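Local structure of UPF0403 protein yphP (Bacillus subtilis, 3FHK) at residues G27-F40 with T81-K95. The protein is a dithiol bacilliredoxin that removes bacillithiol from S-bacillithiolated proteins after oxidative stress and also has protein disulfide isomerase activity. The protein carries 2 engineered substitutions. Numbering follows the deposited sequence.
Sequences GFEELTTAEEVENF and TVTVFAGQDKEATAK. With SO4 (sulfate ion), chain E.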
loop_
_atom_site.group_PDB
_atom_site.type_symbol
_atom_site.label_atom_id
_atom_site.label_comp_id
_atom_site.label_asym_id
_atom_site.label_seq_id
_atom_site.Cartn_x
_atom_site.Cartn_y
_atom_site.Cartn_z
ATOM N N GLY A 27 15.671 30.377 1.482
ATOM C CA GLY A 27 16.671 30.899 0.574
ATOM C C GLY A 27 17.705 29.884 0.091
ATOM O O GLY A 27 18.571 30.244 -0.689
ATOM N N PHE A 28 17.630 28.628 0.543
ATOM C CA PHE A 28 18.495 27.578 -0.023
ATOM C C PHE A 28 17.982 27.159 -1.392
ATOM O O PHE A 28 16.835 26.721 -1.537
ATOM C CB PHE A 28 18.620 26.342 0.886
ATOM C CG PHE A 28 19.365 26.603 2.156
ATOM C CD1 PHE A 28 18.854 27.483 3.108
ATOM C CD2 PHE A 28 20.578 25.980 2.405
ATOM C CE1 PHE A 28 19.540 27.742 4.289
ATOM C CE2 PHE A 28 21.273 26.223 3.586
ATOM C CZ PHE A 28 20.754 27.109 4.529
ATOM N N GLU A 29 18.837 27.318 -2.395
ATOM C CA GLU A 29 18.509 26.914 -3.752
ATOM C C GLU A 29 18.616 25.408 -3.940
ATOM O O GLU A 29 19.636 24.789 -3.612
ATOM C CB GLU A 29 19.408 27.618 -4.763
ATOM C CG GLU A 29 19.183 27.141 -6.183
ATOM C CD GLU A 29 19.852 28.032 -7.201
ATOM O OE1 GLU A 29 19.961 29.247 -6.935
ATOM O OE2 GLU A 29 20.265 27.521 -8.264
ATOM N N GLU A 30 17.551 24.832 -4.479
ATOM C CA GLU A 30 17.513 23.417 -4.813
ATOM C C GLU A 30 18.328 23.127 -6.065
ATOM O O GLU A 30 18.164 23.790 -7.082
ATOM C CB GLU A 30 16.073 22.969 -5.061
ATOM C CG GLU A 30 15.401 22.389 -3.864
ATOM C CD GLU A 30 14.160 21.606 -4.227
ATOM O OE1 GLU A 30 13.245 22.179 -4.858
ATOM O OE2 GLU A 30 14.103 20.412 -3.872
ATOM N N LEU A 31 19.212 22.140 -5.986
ATOM C CA LEU A 31 19.817 21.594 -7.194
ATOM C C LEU A 31 19.318 20.171 -7.322
ATOM O O LEU A 31 19.710 19.300 -6.562
ATOM C CB LEU A 31 21.337 21.664 -7.130
ATOM C CG LEU A 31 21.835 23.074 -6.787
ATOM C CD1 LEU A 31 23.237 23.023 -6.209
ATOM C CD2 LEU A 31 21.775 24.004 -7.996
ATOM N N THR A 32 18.424 19.948 -8.275
ATOM C CA THR A 32 17.659 18.710 -8.342
ATOM C C THR A 32 18.151 17.817 -9.481
ATOM O O THR A 32 17.605 16.746 -9.746
ATOM C CB THR A 32 16.168 19.041 -8.540
ATOM O OG1 THR A 32 15.962 19.525 -9.875
ATOM C CG2 THR A 32 15.730 20.126 -7.544
ATOM N N THR A 33 19.215 18.270 -10.126
ATOM C CA THR A 33 19.698 17.677 -11.359
ATOM C C THR A 33 21.223 17.728 -11.408
ATOM O O THR A 33 21.840 18.696 -10.958
ATOM C CB THR A 33 19.108 18.434 -12.561
ATOM O OG1 THR A 33 17.883 17.804 -12.965
ATOM C CG2 THR A 33 20.067 18.452 -13.714
ATOM N N ALA A 34 21.832 16.674 -11.939
ATOM C CA ALA A 34 23.281 16.622 -12.040
ATOM C C ALA A 34 23.808 17.823 -12.821
ATOM O O ALA A 34 24.868 18.365 -12.505
ATOM C CB ALA A 34 23.720 15.326 -12.669
ATOM N N GLU A 35 23.048 18.248 -13.824
ATOM C CA GLU A 35 23.412 19.407 -14.633
ATOM C C GLU A 35 23.346 20.699 -13.822
ATOM O O GLU A 35 24.235 21.547 -13.910
ATOM C CB GLU A 35 22.500 19.513 -15.855
ATOM C CG GLU A 35 22.867 20.649 -16.798
ATOM N N GLU A 36 22.287 20.842 -13.032
ATOM C CA GLU A 36 22.142 21.988 -12.141
ATOM C C GLU A 36 23.275 22.071 -11.120
ATOM O O GLU A 36 23.735 23.160 -10.775
ATOM C CB GLU A 36 20.809 21.916 -11.408
ATOM C CG GLU A 36 19.617 21.858 -12.322
ATOM C CD GLU A 36 18.314 21.951 -11.571
ATOM O OE1 GLU A 36 18.317 21.751 -10.339
ATOM O OE2 GLU A 36 17.283 22.225 -12.215
ATOM N N VAL A 37 23.716 20.918 -10.629
ATOM C CA VAL A 37 24.823 20.883 -9.684
ATOM C C VAL A 37 26.112 21.354 -10.353
ATOM O O VAL A 37 26.839 22.180 -9.807
ATOM C CB VAL A 37 25.009 19.480 -9.074
ATOM C CG1 VAL A 37 26.266 19.434 -8.208
ATOM C CG2 VAL A 37 23.786 19.088 -8.262
ATOM N N GLU A 38 26.388 20.834 -11.544
ATOM C CA GLU A 38 27.558 21.264 -12.306
ATOM C C GLU A 38 27.504 22.757 -12.567
ATOM O O GLU A 38 28.473 23.477 -12.321
ATOM C CB GLU A 38 27.646 20.518 -13.635
ATOM C CG GLU A 38 28.484 19.261 -13.591
ATOM C CD GLU A 38 28.366 18.449 -14.865
ATOM O OE1 GLU A 38 27.221 18.137 -15.266
ATOM O OE2 GLU A 38 29.416 18.123 -15.464
ATOM N N ASN A 39 26.360 23.212 -13.067
ATOM C CA ASN A 39 26.150 24.627 -13.343
ATOM C C ASN A 39 26.514 25.506 -12.166
ATOM O O ASN A 39 27.320 26.420 -12.291
ATOM C CB ASN A 39 24.704 24.888 -13.750
ATOM C CG ASN A 39 24.551 25.086 -15.237
ATOM O OD1 ASN A 39 25.071 26.052 -15.800
ATOM N ND2 ASN A 39 23.827 24.178 -15.888
ATOM N N PHE A 40 25.912 25.229 -11.016
ATOM C CA PHE A 40 26.204 26.029 -9.845
ATOM C C PHE A 40 27.678 25.925 -9.456
ATOM O O PHE A 40 28.364 26.933 -9.355
ATOM C CB PHE A 40 25.330 25.644 -8.650
ATOM C CG PHE A 40 25.751 26.328 -7.388
ATOM C CD1 PHE A 40 25.397 27.657 -7.156
ATOM C CD2 PHE A 40 26.556 25.673 -6.461
ATOM C CE1 PHE A 40 25.816 28.311 -6.012
ATOM C CE2 PHE A 40 26.972 26.315 -5.310
ATOM C CZ PHE A 40 26.608 27.639 -5.084
ATOM N N THR A 81 23.746 29.586 -0.528
ATOM C CA THR A 81 23.169 28.459 0.189
ATOM C C THR A 81 22.427 27.595 -0.811
ATOM O O THR A 81 21.617 28.083 -1.603
ATOM C CB THR A 81 22.141 28.925 1.226
ATOM O OG1 THR A 81 21.218 29.806 0.588
ATOM C CG2 THR A 81 22.817 29.653 2.380
ATOM N N VAL A 82 22.708 26.304 -0.794
ATOM C CA VAL A 82 22.092 25.415 -1.766
ATOM C C VAL A 82 21.929 24.046 -1.140
ATOM O O VAL A 82 22.532 23.729 -0.113
ATOM C CB VAL A 82 22.927 25.300 -3.060
ATOM C CG1 VAL A 82 23.294 26.678 -3.585
ATOM C CG2 VAL A 82 24.167 24.472 -2.821
ATOM N N THR A 83 21.089 23.233 -1.743
ATOM C CA THR A 83 20.854 21.931 -1.176
ATOM C C THR A 83 20.614 20.904 -2.256
ATOM O O THR A 83 20.127 21.217 -3.346
ATOM C CB THR A 83 19.671 21.953 -0.167
ATOM O OG1 THR A 83 19.398 20.620 0.266
ATOM C CG2 THR A 83 18.418 22.563 -0.796
ATOM N N VAL A 84 21.005 19.680 -1.943
ATOM C CA VAL A 84 20.658 18.529 -2.741
ATOM C C VAL A 84 19.972 17.572 -1.789
ATOM O O VAL A 84 20.316 17.515 -0.607
ATOM C CB VAL A 84 21.903 17.869 -3.351
ATOM C CG1 VAL A 84 22.426 18.695 -4.530
ATOM C CG2 VAL A 84 22.978 17.706 -2.283
ATOM N N PHE A 85 18.996 16.831 -2.302
ATOM C CA PHE A 85 18.183 15.961 -1.473
ATOM C C PHE A 85 18.553 14.502 -1.671
ATOM O O PHE A 85 18.105 13.861 -2.620
ATOM C CB PHE A 85 16.698 16.157 -1.778
ATOM C CG PHE A 85 15.805 15.847 -0.614
ATOM C CD1 PHE A 85 15.844 14.605 -0.015
ATOM C CD2 PHE A 85 14.941 16.801 -0.103
ATOM C CE1 PHE A 85 15.032 14.308 1.062
ATOM C CE2 PHE A 85 14.134 16.508 0.979
ATOM C CZ PHE A 85 14.184 15.256 1.562
ATOM N N ALA A 86 19.357 13.967 -0.764
ATOM C CA ALA A 86 19.804 12.581 -0.899
ATOM C C ALA A 86 18.623 11.611 -0.900
ATOM O O ALA A 86 17.662 11.782 -0.152
ATOM C CB ALA A 86 20.780 12.233 0.211
ATOM N N GLY A 87 18.689 10.590 -1.742
ATOM C CA GLY A 87 17.657 9.568 -1.741
ATOM C C GLY A 87 16.453 9.943 -2.578
ATOM O O GLY A 87 15.714 9.069 -3.031
ATOM N N GLN A 88 16.254 11.245 -2.783
ATOM C CA GLN A 88 15.159 11.734 -3.619
ATOM C C GLN A 88 15.659 12.226 -4.974
ATOM O O GLN A 88 15.142 11.831 -6.017
ATOM C CB GLN A 88 14.372 12.834 -2.902
ATOM C CG GLN A 88 13.739 12.385 -1.598
ATOM C CD GLN A 88 12.750 11.239 -1.782
ATOM O OE1 GLN A 88 11.740 11.369 -2.487
ATOM N NE2 GLN A 88 13.031 10.113 -1.129
ATOM N N ASP A 89 16.659 13.098 -4.955
ATOM C CA ASP A 89 17.331 13.523 -6.180
ATOM C C ASP A 89 18.701 12.863 -6.222
ATOM O O ASP A 89 19.697 13.476 -5.858
ATOM C CB ASP A 89 17.486 15.046 -6.223
ATOM C CG ASP A 89 16.165 15.765 -6.170
ATOM O OD1 ASP A 89 15.127 15.139 -6.486
ATOM O OD2 ASP A 89 16.159 16.957 -5.809
ATOM N N LYS A 90 18.748 11.609 -6.665
ATOM C CA LYS A 90 19.966 10.808 -6.563
ATOM C C LYS A 90 21.126 11.315 -7.423
ATOM O O LYS A 90 22.274 11.330 -6.983
ATOM C CB LYS A 90 19.662 9.349 -6.896
ATOM C CG LYS A 90 18.708 8.685 -5.930
ATOM C CD LYS A 90 18.586 7.194 -6.203
ATOM C CE LYS A 90 17.501 6.559 -5.341
ATOM N NZ LYS A 90 17.534 5.064 -5.400
ATOM N N GLU A 91 20.836 11.717 -8.654
ATOM C CA GLU A 91 21.900 12.118 -9.563
ATOM C C GLU A 91 22.472 13.451 -9.124
ATOM O O GLU A 91 23.682 13.684 -9.207
ATOM C CB GLU A 91 21.411 12.187 -11.012
ATOM C CG GLU A 91 20.962 10.841 -11.572
ATOM C CD GLU A 91 20.934 10.808 -13.094
ATOM O OE1 GLU A 91 21.153 11.867 -13.721
ATOM O OE2 GLU A 91 20.700 9.716 -13.662
ATOM N N ALA A 92 21.593 14.324 -8.650
ATOM C CA ALA A 92 22.030 15.595 -8.107
ATOM C C ALA A 92 23.004 15.375 -6.947
ATOM O O ALA A 92 24.112 15.900 -6.971
ATOM C CB ALA A 92 20.835 16.422 -7.653
ATOM N N THR A 93 22.616 14.587 -5.942
ATOM C CA THR A 93 23.512 14.430 -4.790
ATOM C C THR A 93 24.802 13.656 -5.109
ATOM O O THR A 93 25.860 13.992 -4.571
ATOM C CB THR A 93 22.806 13.927 -3.476
ATOM O OG1 THR A 93 23.288 12.635 -3.085
ATOM C CG2 THR A 93 21.307 13.915 -3.629
ATOM N N ALA A 94 24.719 12.649 -5.983
ATOM C CA ALA A 94 25.912 11.920 -6.440
ATOM C C ALA A 94 26.914 12.856 -7.121
ATOM O O ALA A 94 28.119 12.742 -6.927
ATOM C CB ALA A 94 25.532 10.766 -7.387
ATOM N N LYS A 95 26.390 13.783 -7.914
ATOM C CA LYS A 95 27.188 14.821 -8.556
ATOM C C LYS A 95 27.790 15.829 -7.554
ATOM O O LYS A 95 28.956 16.186 -7.656
ATOM C CB LYS A 95 26.341 15.540 -9.615
ATOM C CG LYS A 95 27.016 16.722 -10.286
ATOM C CD LYS A 95 28.356 16.327 -10.867
ATOM C CE LYS A 95 28.213 15.145 -11.803
ATOM N NZ LYS A 95 29.437 14.963 -12.631
HETATM S S SO4 E . 17.210 10.948 -9.974
HETATM O O1 SO4 E . 17.292 9.580 -10.474
HETATM O O2 SO4 E . 16.790 10.911 -8.574
HETATM O O3 SO4 E . 18.517 11.585 -10.074
HETATM O O4 SO4 E . 16.247 11.695 -10.778
HETATM O O HOH W 1 18.251 18.292 -4.628
HETATM O O HOH W 2 18.735 14.217 -9.119
HETATM O O HOH W 3 20.674 14.394 -13.233
#
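E29 and E30 pair in parallel with V82 and T83, and three backbone bonds close the short strand pair: E29 N to T81 O, T83 N to E29 O, and L31 N to T83 O, the last nearly straight at 173°. Beyond the strands, helices 34-40 and 90-95 run in roughly the same direction, their axes 8.0 Å apart and 33° from parallel. Small A34 and A92 permit this approach, and A92 CB lies 3.3 Å from L31 O.

At the start of the strands T81 CB sits over one face of the F28 ring, 3.6 Å from its centroid, a CH-pi contact. On the side of V82, a branched residue suited to a strand, CG1 lies over a face of the F40 ring while CG2 meets L31 CD1 at 3.8 Å. F40 CG is anti to the backbone N (chi1 172°), which swings the ring from the helix back to the sheet. V37 CG2 touches both V84 CG1 and A92 CB; V37 CG1 presses tightly on K95 CG, 3.5 Å away. The bent aliphatic chain of K95 covers A34 and V37, and its NZ reaches E98.

A water donates to L31 O and D89 OD2 and accepts from F85 N, the last residue of strand 80-85. The carboxylates of E30 and D89 share R20 of helix 2-24, which probably offsets their like charge.

Away from the CXC motif, this is the edge of the thioredoxin-like fold: strand 29-30 borders strand 80-85, and the helices following each strand pack together on one side of the sheet.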